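Local coordinates for CbsA (Xanthomonas oryzae pv. oryzae, PDB 5XYH), which hydrolyses beta-1,4-glucan chains of cellulose as an exoglucanase of glycoside hydrolase family 6, probably releasing cellobiose from the non-reducing ends of the chains, at residues P46-L51 and R140-I145; S68-L73 and P134-L139; A78-K81 and P85-V88; T130-K135 and H183-V188; G174-L179 and Q218-G223. All blocks are in the same frame, centred on the assembly; numbering follows the deposited sequence.

Contact 1: residues P46-L51 and R140-I145; sequences PTYVWL and RIVNII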
# COMPACT_ATOMS: atom_id res chain seq x y z
N PRO A 46 -6.05 -5.07 12.85
CA PRO A 46 -6.82 -4.37 11.81
C PRO A 46 -6.13 -4.47 10.46
O PRO A 46 -4.91 -4.38 10.37
CB PRO A 46 -6.84 -2.91 12.30
CG PRO A 46 -6.57 -2.98 13.76
CD PRO A 46 -5.72 -4.21 13.99
N THR A 47 -6.94 -4.63 9.41
CA THR A 47 -6.48 -4.63 8.02
C THR A 47 -7.38 -3.73 7.19
O THR A 47 -8.56 -3.59 7.48
CB THR A 47 -6.46 -6.06 7.40
OG1 THR A 47 -7.74 -6.67 7.57
CG2 THR A 47 -5.39 -6.94 8.06
N TYR A 48 -6.80 -3.11 6.16
CA TYR A 48 -7.55 -2.15 5.36
C TYR A 48 -8.46 -2.87 4.36
O TYR A 48 -8.15 -3.96 3.88
CB TYR A 48 -6.59 -1.19 4.65
CG TYR A 48 -6.30 0.02 5.51
CD1 TYR A 48 -5.80 -0.15 6.80
CD2 TYR A 48 -6.55 1.32 5.06
CE1 TYR A 48 -5.55 0.93 7.62
CE2 TYR A 48 -6.30 2.42 5.89
CZ TYR A 48 -5.81 2.20 7.16
OH TYR A 48 -5.55 3.23 8.03
N VAL A 49 -9.62 -2.26 4.09
CA VAL A 49 -10.62 -2.81 3.17
C VAL A 49 -10.45 -2.15 1.80
O VAL A 49 -10.65 -0.94 1.67
CB VAL A 49 -12.04 -2.57 3.69
CG1 VAL A 49 -13.05 -2.97 2.63
CG2 VAL A 49 -12.27 -3.33 5.00
N TRP A 50 -10.12 -2.94 0.78
CA TRP A 50 -9.90 -2.41 -0.56
C TRP A 50 -11.23 -2.28 -1.29
O TRP A 50 -11.91 -3.28 -1.52
CB TRP A 50 -8.94 -3.30 -1.36
CG TRP A 50 -7.55 -3.18 -0.87
CD1 TRP A 50 -7.09 -3.58 0.35
CD2 TRP A 50 -6.44 -2.61 -1.56
NE1 TRP A 50 -5.76 -3.29 0.46
CE2 TRP A 50 -5.33 -2.69 -0.69
CE3 TRP A 50 -6.26 -2.04 -2.82
CZ2 TRP A 50 -4.07 -2.22 -1.04
CZ3 TRP A 50 -5.00 -1.57 -3.18
CH2 TRP A 50 -3.92 -1.67 -2.29
N LEU A 51 -11.60 -1.04 -1.62
CA LEU A 51 -12.75 -0.80 -2.50
C LEU A 51 -12.24 -0.73 -3.94
O LEU A 51 -12.11 0.34 -4.53
CB LEU A 51 -13.48 0.47 -2.09
CG LEU A 51 -14.03 0.47 -0.67
CD1 LEU A 51 -14.61 1.84 -0.32
CD2 LEU A 51 -15.06 -0.63 -0.47
N ARG A 140 -13.95 6.90 12.87
CA ARG A 140 -12.95 7.65 12.12
C ARG A 140 -12.59 6.84 10.87
O ARG A 140 -12.07 5.73 10.98
CB ARG A 140 -11.71 7.91 12.97
CG ARG A 140 -11.97 8.85 14.13
CD ARG A 140 -10.68 9.12 14.90
NE ARG A 140 -10.95 9.98 16.05
CZ ARG A 140 -10.10 10.16 17.06
NH1 ARG A 140 -8.93 9.55 17.08
NH2 ARG A 140 -10.45 10.96 18.06
N ILE A 141 -12.91 7.38 9.70
CA ILE A 141 -12.65 6.71 8.44
C ILE A 141 -11.29 7.18 7.94
O ILE A 141 -11.06 8.39 7.80
CB ILE A 141 -13.76 7.00 7.42
CG1 ILE A 141 -15.15 6.80 8.05
CG2 ILE A 141 -13.61 6.11 6.19
CD1 ILE A 141 -15.37 5.37 8.55
N VAL A 142 -10.38 6.25 7.68
CA VAL A 142 -9.02 6.58 7.23
C VAL A 142 -8.84 6.01 5.84
O VAL A 142 -8.81 4.78 5.67
CB VAL A 142 -7.94 6.05 8.18
CG1 VAL A 142 -6.55 6.39 7.63
CG2 VAL A 142 -8.11 6.61 9.59
N ASN A 143 -8.69 6.89 4.86
CA ASN A 143 -8.63 6.51 3.45
C ASN A 143 -7.19 6.48 2.94
O ASN A 143 -6.43 7.45 3.12
CB ASN A 143 -9.44 7.50 2.60
CG ASN A 143 -10.92 7.36 2.81
OD1 ASN A 143 -11.44 6.25 3.00
ND2 ASN A 143 -11.63 8.49 2.79
N ILE A 144 -6.82 5.38 2.29
CA ILE A 144 -5.66 5.35 1.42
C ILE A 144 -6.13 5.78 0.03
O ILE A 144 -6.92 5.08 -0.61
CB ILE A 144 -5.01 3.96 1.39
CG1 ILE A 144 -4.49 3.61 2.79
CG2 ILE A 144 -3.89 3.92 0.33
CD1 ILE A 144 -3.95 2.19 2.94
N ILE A 145 -5.65 6.92 -0.43
CA ILE A 145 -6.17 7.55 -1.64
C ILE A 145 -5.41 7.05 -2.87
O ILE A 145 -4.25 7.41 -3.09
CB ILE A 145 -6.10 9.08 -1.55
CG1 ILE A 145 -6.96 9.58 -0.38
CG2 ILE A 145 -6.54 9.70 -2.88
CD1 ILE A 145 -8.46 9.33 -0.54
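Tyr48 carries the whole of its segment's part in this contact, meeting Val142 and Ile144 of strand 140-145 obliquely. The apolar contact is closest at Ile144, whose terminal methyl CD1 comes to 3.5 Å from Tyr48 CD2. Behind that methyl, Ile144 CG1 lies 3.8 Å from Tyr48 CE2, so the outer arm of the isoleucine runs by the CD2 and CE2 atoms of the ring. This arm reaches the tyrosine because CG1 is turned opposite the carbonyl carbon (chi1 -63°). At the other end of the ring, Tyr48 CZ lies 4.3 Å from Val142 CG1.

Val142 and Ile144 are two residues apart and present their side chains to the same side of the strand, whereas Ile141 and Ile145 pack against the neighbouring strands or helix 170-183. This is the pattern of a distorted beta/alpha barrel, the fold of family 6 glycoside hydrolases: one row of residues looks into the barrel, the other toward its helical coat. Strand 86-92 separates strands 49-51 and 140-145 in the sheet, so the side chain of Tyr48, just before strand 49-51, meets a strand that is not its sheet neighbour.

No hydrogen bond crosses the contact. Tyr48 OH is set against a methyl, Val142 CG1, at 3.3 Å, and this buried hydroxyl has no hydrogen-bonding partner in the model. Val142 O approaches Tyr48 CE2 obliquely to the ring, at 3.5 Å. The backbone of Tyr48 hydrogen-bonds with Trp359, and its side chain also packs on Phe8.

Contact 2: residues S68-L73 and P134-L139; sequences SLQGHL and PKYKGL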
# COMPACT_ATOMS: atom_id res chain seq x y z
N SER A 68 -20.48 -5.73 2.34
CA SER A 68 -20.67 -4.41 1.73
C SER A 68 -19.96 -3.34 2.55
O SER A 68 -19.60 -3.55 3.72
CB SER A 68 -22.15 -4.06 1.64
OG SER A 68 -22.63 -3.73 2.93
N LEU A 69 -19.78 -2.17 1.94
CA LEU A 69 -19.23 -1.03 2.68
C LEU A 69 -20.05 -0.76 3.93
O LEU A 69 -19.50 -0.56 5.01
CB LEU A 69 -19.17 0.22 1.79
CG LEU A 69 -18.72 1.52 2.49
CD1 LEU A 69 -17.35 1.38 3.20
CD2 LEU A 69 -18.71 2.70 1.54
N GLN A 70 -21.39 -0.80 3.82
CA GLN A 70 -22.22 -0.60 5.01
C GLN A 70 -22.03 -1.73 6.02
O GLN A 70 -22.04 -1.48 7.23
CB GLN A 70 -23.68 -0.48 4.62
CG GLN A 70 -23.95 0.65 3.67
CD GLN A 70 -25.43 0.85 3.45
OE1 GLN A 70 -26.25 0.38 4.24
NE2 GLN A 70 -25.78 1.57 2.38
N GLY A 71 -21.86 -2.96 5.54
CA GLY A 71 -21.60 -4.06 6.46
C GLY A 71 -20.31 -3.87 7.24
O GLY A 71 -20.24 -4.17 8.44
N HIS A 72 -19.26 -3.39 6.57
CA HIS A 72 -18.02 -3.06 7.25
C HIS A 72 -18.24 -1.99 8.30
O HIS A 72 -17.75 -2.10 9.43
CB HIS A 72 -16.97 -2.57 6.25
CG HIS A 72 -16.41 -3.65 5.39
ND1 HIS A 72 -15.69 -4.71 5.89
CD2 HIS A 72 -16.41 -3.80 4.05
CE1 HIS A 72 -15.30 -5.48 4.90
NE2 HIS A 72 -15.72 -4.95 3.77
N LEU A 73 -18.97 -0.94 7.94
CA LEU A 73 -19.17 0.17 8.87
C LEU A 73 -20.04 -0.26 10.05
O LEU A 73 -19.83 0.22 11.17
CB LEU A 73 -19.79 1.35 8.13
CG LEU A 73 -18.91 1.95 7.04
CD1 LEU A 73 -19.72 2.84 6.11
CD2 LEU A 73 -17.75 2.72 7.66
N PRO A 134 -25.21 9.80 9.41
CA PRO A 134 -25.05 10.09 10.85
C PRO A 134 -24.84 8.85 11.72
O PRO A 134 -24.28 8.94 12.81
CB PRO A 134 -26.36 10.80 11.22
CG PRO A 134 -26.88 11.34 9.94
CD PRO A 134 -26.42 10.41 8.84
N LYS A 135 -25.29 7.69 11.23
CA LYS A 135 -25.09 6.43 11.95
C LYS A 135 -23.61 6.17 12.22
O LYS A 135 -23.27 5.49 13.19
CB LYS A 135 -25.70 5.28 11.15
CG LYS A 135 -25.59 3.92 11.80
CD LYS A 135 -26.17 2.84 10.89
CE LYS A 135 -26.12 1.47 11.58
NZ LYS A 135 -26.68 0.40 10.71
N TYR A 136 -22.73 6.71 11.38
CA TYR A 136 -21.30 6.39 11.43
C TYR A 136 -20.44 7.56 11.92
O TYR A 136 -19.20 7.49 11.81
CB TYR A 136 -20.85 5.93 10.05
CG TYR A 136 -21.65 4.77 9.49
CD1 TYR A 136 -21.83 3.60 10.23
CD2 TYR A 136 -22.23 4.85 8.23
CE1 TYR A 136 -22.56 2.54 9.71
CE2 TYR A 136 -22.95 3.80 7.71
CZ TYR A 136 -23.12 2.64 8.45
OH TYR A 136 -23.84 1.60 7.92
N LYS A 137 -21.05 8.61 12.47
CA LYS A 137 -20.28 9.77 12.92
C LYS A 137 -19.29 9.41 14.02
O LYS A 137 -18.28 10.11 14.19
CB LYS A 137 -21.26 10.89 13.36
CG LYS A 137 -21.88 10.72 14.75
CD LYS A 137 -21.09 11.49 15.85
CE LYS A 137 -21.24 10.82 17.24
NZ LYS A 137 -20.11 11.24 18.14
N GLY A 138 -19.53 8.34 14.77
CA GLY A 138 -18.60 7.96 15.82
C GLY A 138 -17.38 7.18 15.36
O GLY A 138 -16.50 6.90 16.17
N LEU A 139 -17.32 6.84 14.07
CA LEU A 139 -16.19 6.16 13.45
C LEU A 139 -15.25 7.18 12.81
O LEU A 139 -15.70 8.19 12.27
CB LEU A 139 -16.68 5.18 12.38
CG LEU A 139 -17.74 4.13 12.75
CD1 LEU A 139 -18.21 3.40 11.52
CD2 LEU A 139 -17.20 3.13 13.76
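Leu73 of helix 69-79 covers the ring of Tyr136 in a CH-pi contact. Its CB lies 3.6 Å from the ring centroid and 20° off the ring normal, displaced toward the CE1 side, where the Leu73 CB to Tyr136 CE1 distance is 3.4 Å. Tyr136 CG is turned opposite its carbonyl carbon (chi1 -55°), which brings the ring to Leu73. The two side chains cross at about a right angle, and Leu73 CD1 extends to the other long side of the ring, 3.7 Å from Tyr136 CE2. On the opposite face sits CB of Lys135, the preceding residue, so the phenol is clasped between two aliphatic groups.

Aliphatic packing adds a second point: Leu139 CD1 lies 3.9 Å from Leu73 CD2 and also touches the carbonyl oxygen of Leu73. A type I turn from Tyr136 to Leu139, closed by Leu139 N to Tyr136 O, brings both residues to the same helix.

No hydrogen bond joins the two segments themselves, but Tyr136 OH bonds to Asn74 OD1, one residue farther along the helix, which also accepts from Lys135 NZ. Ser68 is the N-cap of that helix, its OG accepting from Gly71 N at 2.8 Å with an N-H...O angle of 158°.

The loop that links helix 113-131 to strand 140-145 is thereby laid along helix 69-79, with Leu73 also resting on Thr130 and Leu131 and Leu139 reaching Ile86 of strand 86-92.

Contact 3: residues A78-K81 and P85-V88; sequences AQKK and PITV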
# COMPACT_ATOMS: atom_id res chain seq x y z
N ALA A 78 -19.85 -2.14 16.12
CA ALA A 78 -19.92 -3.19 17.12
C ALA A 78 -18.58 -3.48 17.76
O ALA A 78 -18.54 -4.15 18.81
CB ALA A 78 -20.48 -4.46 16.48
N GLN A 79 -17.47 -3.03 17.18
CA GLN A 79 -16.17 -3.22 17.80
C GLN A 79 -15.70 -1.99 18.57
O GLN A 79 -14.66 -2.07 19.23
CB GLN A 79 -15.13 -3.60 16.74
CG GLN A 79 -15.56 -4.74 15.83
CD GLN A 79 -14.52 -5.08 14.78
OE1 GLN A 79 -13.38 -4.57 14.80
NE2 GLN A 79 -14.89 -5.96 13.85
N LYS A 80 -16.43 -0.88 18.51
CA LYS A 80 -15.98 0.35 19.15
C LYS A 80 -16.09 0.26 20.67
O LYS A 80 -17.17 -0.03 21.20
CB LYS A 80 -16.78 1.56 18.64
CG LYS A 80 -16.27 2.89 19.19
CD LYS A 80 -17.13 4.08 18.75
CE LYS A 80 -16.51 5.41 19.21
NZ LYS A 80 -16.10 5.44 20.66
N LYS A 81 -14.99 0.52 21.37
CA LYS A 81 -15.00 0.55 22.82
C LYS A 81 -15.56 1.88 23.32
O LYS A 81 -15.46 2.91 22.64
CB LYS A 81 -13.59 0.32 23.38
CG LYS A 81 -13.44 0.43 24.91
CD LYS A 81 -12.02 0.06 25.33
CE LYS A 81 -11.98 -0.99 26.43
NZ LYS A 81 -10.71 -0.96 27.22
N PRO A 85 -11.94 6.14 20.48
CA PRO A 85 -12.09 6.22 19.03
C PRO A 85 -11.68 4.91 18.37
O PRO A 85 -11.00 4.07 18.97
CB PRO A 85 -11.16 7.36 18.64
CG PRO A 85 -10.13 7.39 19.71
CD PRO A 85 -10.86 7.00 20.98
N ILE A 86 -12.12 4.73 17.13
CA ILE A 86 -11.78 3.57 16.31
C ILE A 86 -11.57 4.04 14.88
O ILE A 86 -12.31 4.90 14.38
CB ILE A 86 -12.89 2.49 16.40
CG1 ILE A 86 -12.52 1.23 15.61
CG2 ILE A 86 -14.23 3.05 15.92
CD1 ILE A 86 -13.51 0.08 15.79
N THR A 87 -10.52 3.53 14.22
CA THR A 87 -10.27 3.86 12.82
C THR A 87 -10.75 2.72 11.93
O THR A 87 -10.58 1.54 12.26
CB THR A 87 -8.79 4.19 12.55
OG1 THR A 87 -7.95 3.07 12.87
CG2 THR A 87 -8.35 5.38 13.36
N VAL A 88 -11.39 3.08 10.81
CA VAL A 88 -11.84 2.13 9.80
C VAL A 88 -11.03 2.39 8.54
O VAL A 88 -11.15 3.45 7.91
CB VAL A 88 -13.35 2.26 9.52
CG1 VAL A 88 -13.78 1.23 8.49
CG2 VAL A 88 -14.13 2.07 10.80
O HOH W 1 -12.83 1.92 20.03
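Ile86 lays its CG2 methyl against the aliphatic stem of Lys80, 3.9 Å from Lys80 CG and nearly as close to CB, the two side chains meeting at a slant. With CG1 of Ile86 opposite the backbone N (chi1 -177°), the two branches part company: CG2 meets the lysine, while CD1 reaches back to the preceding residue, 4.1 Å from Gln79 CB and equally near the Gln79 carbonyl carbon.

These are the two ends of a short alpha-to-beta connection, in which helix 69-79 runs out and the chain turns into strand 86-92, which pairs in parallel with its neighbours in the barrel sheet. Water 1 spans its mouth, accepting from Lys81 N at 2.9 Å and donating to Pro85 O at 3.0 Å, and so couples the two backbones where they share no direct hydrogen bond.

The lysine stem is extended until its last torsion, where chi4 of -49° bends NZ back toward the loop. There NZ donates to Thr84 O and, weakly, to Lys81 O at 3.3 Å. The amide of Gln79 is engaged elsewhere, OE1 accepting from Val15 N.

Lys80 thus divides its work, its methylenes giving dispersion contact to a buried isoleucine and its ammonium drawn to backbone carbonyls of the turn. Such carbonyls would be expected to favour the charged form of the amine, while the water bridges Lys81 N and Pro85 O, a carbonyl that also bonds with Ser12.

Contact 4: residues T130-K135 and H183-V188; sequences TLANPK and HAIPNV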
# COMPACT_ATOMS: atom_id res chain seq x y z
N THR A 130 -22.45 7.15 1.67
CA THR A 130 -22.44 6.11 2.70
C THR A 130 -21.68 6.57 3.94
O THR A 130 -22.16 6.41 5.07
CB THR A 130 -21.84 4.83 2.13
OG1 THR A 130 -22.61 4.44 0.99
CG2 THR A 130 -21.86 3.71 3.17
N LEU A 131 -20.48 7.13 3.76
CA LEU A 131 -19.71 7.53 4.93
C LEU A 131 -20.36 8.69 5.68
O LEU A 131 -20.18 8.82 6.90
CB LEU A 131 -18.27 7.89 4.54
CG LEU A 131 -17.42 6.79 3.91
CD1 LEU A 131 -16.06 7.34 3.49
CD2 LEU A 131 -17.25 5.61 4.86
N ALA A 132 -21.12 9.55 4.99
CA ALA A 132 -21.68 10.72 5.65
C ALA A 132 -22.89 10.39 6.53
O ALA A 132 -23.39 11.28 7.22
CB ALA A 132 -22.07 11.78 4.62
N ASN A 133 -23.35 9.14 6.52
CA ASN A 133 -24.53 8.73 7.28
C ASN A 133 -24.32 9.01 8.76
O ASN A 133 -23.37 8.48 9.36
CB ASN A 133 -24.78 7.24 7.05
CG ASN A 133 -26.06 6.74 7.68
OD1 ASN A 133 -26.60 7.34 8.61
ND2 ASN A 133 -26.54 5.58 7.21
N PRO A 134 -25.21 9.80 9.41
CA PRO A 134 -25.05 10.09 10.85
C PRO A 134 -24.84 8.85 11.72
O PRO A 134 -24.28 8.94 12.81
CB PRO A 134 -26.36 10.80 11.22
CG PRO A 134 -26.88 11.34 9.94
CD PRO A 134 -26.42 10.41 8.84
N LYS A 135 -25.29 7.69 11.23
CA LYS A 135 -25.09 6.43 11.95
C LYS A 135 -23.61 6.17 12.22
O LYS A 135 -23.27 5.49 13.19
CB LYS A 135 -25.70 5.28 11.15
CG LYS A 135 -25.59 3.92 11.80
CD LYS A 135 -26.17 2.84 10.89
CE LYS A 135 -26.12 1.47 11.58
NZ LYS A 135 -26.68 0.40 10.71
N HIS A 183 -13.04 14.62 1.98
CA HIS A 183 -12.66 15.56 3.03
C HIS A 183 -13.86 16.33 3.58
O HIS A 183 -13.81 16.79 4.72
CB HIS A 183 -11.62 16.56 2.52
CG HIS A 183 -11.22 17.59 3.54
ND1 HIS A 183 -10.59 17.25 4.72
CD2 HIS A 183 -11.40 18.93 3.58
CE1 HIS A 183 -10.38 18.35 5.44
NE2 HIS A 183 -10.86 19.38 4.77
N ALA A 184 -14.94 16.46 2.81
CA ALA A 184 -16.12 17.18 3.28
C ALA A 184 -16.77 16.51 4.48
O ALA A 184 -17.54 17.16 5.20
CB ALA A 184 -17.13 17.29 2.13
N ILE A 185 -16.51 15.23 4.71
CA ILE A 185 -17.07 14.51 5.85
C ILE A 185 -16.08 14.63 7.01
O ILE A 185 -14.91 14.20 6.86
CB ILE A 185 -17.33 13.04 5.48
CG1 ILE A 185 -18.06 13.00 4.15
CG2 ILE A 185 -18.14 12.34 6.56
CD1 ILE A 185 -18.10 11.64 3.50
N PRO A 186 -16.47 15.22 8.15
CA PRO A 186 -15.47 15.67 9.13
C PRO A 186 -14.77 14.54 9.86
O PRO A 186 -13.68 14.76 10.40
CB PRO A 186 -16.29 16.54 10.10
CG PRO A 186 -17.70 16.03 9.96
CD PRO A 186 -17.85 15.61 8.53
N ASN A 187 -15.36 13.35 9.91
CA ASN A 187 -14.69 12.22 10.54
C ASN A 187 -13.98 11.32 9.53
O ASN A 187 -13.69 10.15 9.83
CB ASN A 187 -15.70 11.41 11.38
CG ASN A 187 -16.89 10.96 10.57
OD1 ASN A 187 -17.38 11.69 9.70
ND2 ASN A 187 -17.37 9.75 10.84
N VAL A 188 -13.68 11.85 8.34
CA VAL A 188 -12.94 11.12 7.31
C VAL A 188 -11.55 11.73 7.19
O VAL A 188 -11.40 12.96 7.12
CB VAL A 188 -13.69 11.16 5.97
CG1 VAL A 188 -12.81 10.61 4.85
CG2 VAL A 188 -15.00 10.35 6.07
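The segments come closest at Ala132 and Ile185, whose CA atoms are 6.0 Å apart, where the chain about Leu131 and Ala132 meets a type I turn running from Ile185 to Val188 and closed by Val188 N to Ile185 O. Ile185 supplies most of the contact on its side. Its CD1 methyl lodges against these two residues, 3.9 Å from Leu131 CB and 4.1 Å from Ala132 CB, with the backbone N of Ala132 also close by. The other branch grips the same corner: Ile185 CG2 lies 4.0 Å from Ala132 CA. CG1 is turned opposite the carbonyl carbon (chi1 -48°) and CG2 opposite the backbone N, which lets both branches bear on Leu131 and Ala132 together.

Farther along the turn, Val188 CG2 meets Leu131 CD1 at 4.1 Å, the two side chains crossing at about a right angle. Leu131 therefore sits against both ends of the turn, and it packs as well on Leu73, Ile141 and Leu182, in the layer between the helices and the parallel strands of the barrel.

Farther along its own segment, Asn133 forms an Asx turn. Its OD1 accepts from Lys135 N at 3.0 Å in a nearly straight bond (N-H...O 170°), the donor lying well above the carbonyl plane.

No hydrogen bond joins the two segments: aliphatic groups supply the cohesion, while polar groups shape each loop or bond to neighbours outside, Asn187 to Leu139 through its side chain and to Ile141 through its backbone.

Contact 5: residues G174-L179 and Q218-G223; sequences GIKYAL and QGTAAG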
# COMPACT_ATOMS: atom_id res chain seq x y z
N GLY A 174 -9.51 12.92 -11.04
CA GLY A 174 -10.06 11.92 -10.13
C GLY A 174 -9.62 12.12 -8.69
O GLY A 174 -10.43 12.00 -7.76
N ILE A 175 -8.34 12.40 -8.47
CA ILE A 175 -7.85 12.63 -7.11
C ILE A 175 -8.53 13.85 -6.50
O ILE A 175 -8.97 13.82 -5.35
CB ILE A 175 -6.32 12.79 -7.09
CG1 ILE A 175 -5.61 11.57 -7.67
CG2 ILE A 175 -5.85 13.10 -5.66
CD1 ILE A 175 -5.39 10.44 -6.72
N LYS A 176 -8.62 14.94 -7.27
CA LYS A 176 -9.23 16.15 -6.74
C LYS A 176 -10.66 15.90 -6.31
O LYS A 176 -11.08 16.33 -5.23
CB LYS A 176 -9.16 17.27 -7.79
CG LYS A 176 -9.99 18.49 -7.43
CD LYS A 176 -10.07 19.48 -8.59
CE LYS A 176 -10.66 20.78 -8.12
NZ LYS A 176 -10.67 21.85 -9.15
N TYR A 177 -11.43 15.17 -7.13
CA TYR A 177 -12.82 14.90 -6.80
C TYR A 177 -12.92 14.00 -5.57
O TYR A 177 -13.75 14.24 -4.68
CB TYR A 177 -13.52 14.27 -8.00
CG TYR A 177 -15.03 14.19 -7.88
CD1 TYR A 177 -15.83 15.24 -8.30
CD2 TYR A 177 -15.64 13.07 -7.35
CE1 TYR A 177 -17.19 15.19 -8.19
CE2 TYR A 177 -17.02 13.00 -7.24
CZ TYR A 177 -17.79 14.07 -7.66
OH TYR A 177 -19.17 14.01 -7.56
N ALA A 178 -12.09 12.96 -5.52
CA ALA A 178 -12.07 12.09 -4.34
C ALA A 178 -11.78 12.90 -3.09
O ALA A 178 -12.49 12.79 -2.09
CB ALA A 178 -11.04 10.98 -4.52
N LEU A 179 -10.74 13.74 -3.13
CA LEU A 179 -10.39 14.51 -1.94
C LEU A 179 -11.51 15.47 -1.55
O LEU A 179 -11.86 15.57 -0.37
CB LEU A 179 -9.07 15.26 -2.13
CG LEU A 179 -7.80 14.39 -2.16
CD1 LEU A 179 -6.61 15.27 -2.49
CD2 LEU A 179 -7.57 13.62 -0.86
N GLN A 218 -3.70 21.32 -3.59
CA GLN A 218 -3.96 22.75 -3.45
C GLN A 218 -5.20 23.16 -4.23
O GLN A 218 -5.94 24.04 -3.79
CB GLN A 218 -2.74 23.57 -3.89
CG GLN A 218 -2.95 25.07 -3.77
CD GLN A 218 -1.73 25.89 -4.17
OE1 GLN A 218 -0.67 25.35 -4.51
NE2 GLN A 218 -1.88 27.23 -4.13
N GLY A 219 -5.46 22.51 -5.36
CA GLY A 219 -6.62 22.86 -6.15
C GLY A 219 -7.94 22.38 -5.60
O GLY A 219 -8.98 22.78 -6.14
N THR A 220 -7.94 21.53 -4.57
CA THR A 220 -9.19 21.11 -3.97
C THR A 220 -9.84 22.30 -3.27
O THR A 220 -9.23 23.35 -3.09
CB THR A 220 -8.96 19.96 -2.99
OG1 THR A 220 -8.16 20.41 -1.89
CG2 THR A 220 -8.27 18.78 -3.67
N ALA A 221 -11.10 22.13 -2.87
CA ALA A 221 -11.82 23.24 -2.25
C ALA A 221 -11.12 23.72 -0.98
O ALA A 221 -10.93 24.93 -0.78
CB ALA A 221 -13.26 22.84 -1.95
N ALA A 222 -10.70 22.80 -0.12
CA ALA A 222 -10.03 23.16 1.13
C ALA A 222 -8.52 23.31 0.99
O ALA A 222 -7.84 23.55 1.99
CB ALA A 222 -10.35 22.11 2.21
N GLY A 223 -7.97 23.19 -0.22
CA GLY A 223 -6.53 23.28 -0.35
C GLY A 223 -5.83 22.12 0.34
O GLY A 223 -6.35 21.01 0.43
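Lys176 and Thr220 meet through torsions that send their aliphatic parts past each other in opposite directions: the lysine leaves the helix with CG opposite its backbone N (chi1 169°) and stays extended, while Thr220 holds its methyl CG2 opposite the carbonyl carbon and beside the backbone N, with OG1 at chi1 64°. The contact belongs to the outer layer of the beta/alpha barrel, where helix 170-183 packs on the loop leading from helix 206-218 to strand 229-232.

Thr220 CG2 settles on the helix surface 3.9 Å from Leu179 CB, with the carbonyl oxygen and CG of Lys176 only slightly farther off. Leu179 crosses it obliquely and continues inward to strand 188-193. Farther out, Lys176 CE lies 3.3 Å from Gly219 O; NZ is at 3.6 Å from that oxygen and makes no hydrogen bond to it.

The threonine hydroxyl is directed away from the lysine and is hydrogen-bonded to Val217 O and Ser226 OG, so that only the methyl is given to the helix. A separate polar tie runs from Ala221 N to Asp180 OD1. The loop then closes in a type I turn, with Gly223 N donating to Thr220 O at 3.1 Å.

Contacts 1 to 4 form a continuous patch on one side of the barrel, and contact 5 extends it along the helical layer. Contacts 2 and 4 are closest, centres about 9 Å apart; they share Pro134 and Lys135, and Tyr136 CD2 packs 3.5 Å from Thr130 O. Contact 1 touches all the others: Val88 N of contact 3 lies 2.7 Å from Arg140 O, Ile141 N probably bonds to Asn187 O (2.9 Å), Ile141 packs on Leu73, and Ile145 packs on Ile175 and Leu179. Contacts 3 and 5 are farthest apart, about 28 Å between centres. Contacts 2 to 5 involve loops entering strands, whereas family 6 enzymes carry the active-site cleft at the strands' C-terminal ends.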